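Local atomic coordinates of sensor protein (PDB entry 3I9Y), a protein that probably acts as a histidine kinase receptor of a two-component system responding to trimethylamine N-oxide, this chain being its all-helical sensor domain. Residues Gln30-Gln33 with Glu34-Ala38. Sequence-based numbering, arbitrary orientation.
Sequences QNEQ and ERKEA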
# COMPACT_ATOMS: atom_id res chain seq x y z
N GLN A 30 -6.01 -7.92 5.12
CA GLN A 30 -4.59 -8.41 5.02
C GLN A 30 -4.36 -9.41 3.91
O GLN A 30 -3.28 -9.77 3.71
CB GLN A 30 -4.14 -9.01 6.42
CG GLN A 30 -4.01 -7.85 7.39
CD GLN A 30 -4.03 -8.40 8.82
OE1 GLN A 30 -3.22 -8.00 9.73
NE2 GLN A 30 -4.93 -9.36 9.02
N ASN A 31 -5.37 -9.91 3.22
CA ASN A 31 -5.12 -10.85 2.17
C ASN A 31 -6.35 -10.81 1.24
O ASN A 31 -7.35 -10.07 1.53
CB ASN A 31 -4.89 -12.33 2.73
CG ASN A 31 -5.94 -12.76 3.63
OD1 ASN A 31 -7.14 -12.75 3.28
ND2 ASN A 31 -5.56 -13.07 4.84
N GLU A 32 -6.25 -11.59 0.17
CA GLU A 32 -7.22 -11.61 -0.82
C GLU A 32 -8.52 -12.02 -0.23
O GLU A 32 -9.54 -11.42 -0.61
CB GLU A 32 -6.91 -12.53 -1.96
CG GLU A 32 -6.05 -11.83 -3.05
CD GLU A 32 -6.64 -10.45 -3.69
OE1 GLU A 32 -7.58 -10.60 -4.46
OE2 GLU A 32 -6.12 -9.27 -3.41
N GLN A 33 -8.55 -13.01 0.68
CA GLN A 33 -9.89 -13.39 1.08
C GLN A 33 -10.61 -12.31 1.81
O GLN A 33 -11.83 -12.09 1.68
CB GLN A 33 -9.89 -14.63 1.96
CG GLN A 33 -11.11 -15.49 1.83
CD GLN A 33 -10.75 -17.01 2.34
OE1 GLN A 33 -10.30 -17.20 3.51
NE2 GLN A 33 -10.92 -18.07 1.45
N GLU A 34 -9.92 -11.65 2.69
CA GLU A 34 -10.56 -10.64 3.44
C GLU A 34 -10.92 -9.41 2.50
O GLU A 34 -11.93 -8.76 2.71
CB GLU A 34 -9.62 -10.16 4.49
CG GLU A 34 -9.54 -11.16 5.68
CD GLU A 34 -8.41 -10.83 6.64
OE1 GLU A 34 -7.68 -9.74 6.59
OE2 GLU A 34 -8.24 -11.77 7.52
N ARG A 35 -10.06 -9.18 1.50
CA ARG A 35 -10.19 -8.00 0.69
C ARG A 35 -11.53 -8.28 -0.10
O ARG A 35 -12.41 -7.43 -0.19
CB ARG A 35 -9.07 -7.86 -0.32
CG ARG A 35 -9.28 -6.52 -1.09
CD ARG A 35 -8.15 -6.32 -2.17
NE ARG A 35 -8.22 -7.40 -3.20
CZ ARG A 35 -9.11 -7.39 -4.16
NH1 ARG A 35 -10.02 -6.34 -4.21
NH2 ARG A 35 -9.11 -8.31 -5.07
N LYS A 36 -11.63 -9.48 -0.67
CA LYS A 36 -12.85 -9.76 -1.47
C LYS A 36 -14.11 -9.79 -0.64
O LYS A 36 -15.19 -9.41 -1.14
CB LYS A 36 -12.77 -11.16 -2.12
CG LYS A 36 -11.66 -11.14 -3.21
CD LYS A 36 -11.99 -12.23 -4.26
CE LYS A 36 -11.20 -12.08 -5.50
NZ LYS A 36 -10.23 -13.36 -5.40
N GLU A 37 -14.01 -10.32 0.58
CA GLU A 37 -15.17 -10.37 1.45
C GLU A 37 -15.49 -8.94 1.84
O GLU A 37 -16.67 -8.60 1.70
CB GLU A 37 -14.96 -11.29 2.67
CG GLU A 37 -15.99 -11.16 3.92
CD GLU A 37 -17.48 -11.54 3.58
OE1 GLU A 37 -17.65 -12.35 2.66
OE2 GLU A 37 -18.49 -11.01 4.22
N ALA A 38 -14.55 -8.05 2.26
CA ALA A 38 -14.99 -6.67 2.59
C ALA A 38 -15.58 -5.97 1.28
O ALA A 38 -16.58 -5.20 1.33
CB ALA A 38 -13.84 -5.75 3.14
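Arg35 grips the carboxylate of Glu32, one turn earlier, through the side of its guanidinium. Followed outward, Arg35 CB sits 3.4 Å from Asn31 O, which also accepts a hydrogen bond from Arg35 N. CG continues anti to the backbone N (chi1 -178°); Arg35 CD lies 3.8 Å from Glu32 OE2, and the bend at chi3 (63°) turns NE onto that oxygen. Arg35 NE comes to Glu32 OE2 from above the carboxylate plane and donates to it at 2.8 Å, whereas Arg35 NH2 reaches Glu32 OE1, also at 2.8 Å, on its syn side. Both oxygens lie close to the guanidinium plane, but the two flat groups are twisted 39° apart. Lys36 NZ extends the network with a long salt bridge to Glu32 OE1. All this occurs at the N-terminal end of helix 32-58, where Asn31 is the N-cap: Asn31 OD1 accepts Glu34 N at 3.0 Å. The extended side chain of Glu34 carries its OE1 back to Gln30 N, one residue before the N-cap, which donates to Glu34 OE1 at 2.9 Å, nearly along the C-O axis. Arg35 side-chain atoms also touch Leu26 of helix 5-27 and Val87 and Leu91 of helix 63-114, neighbouring helices in the fold.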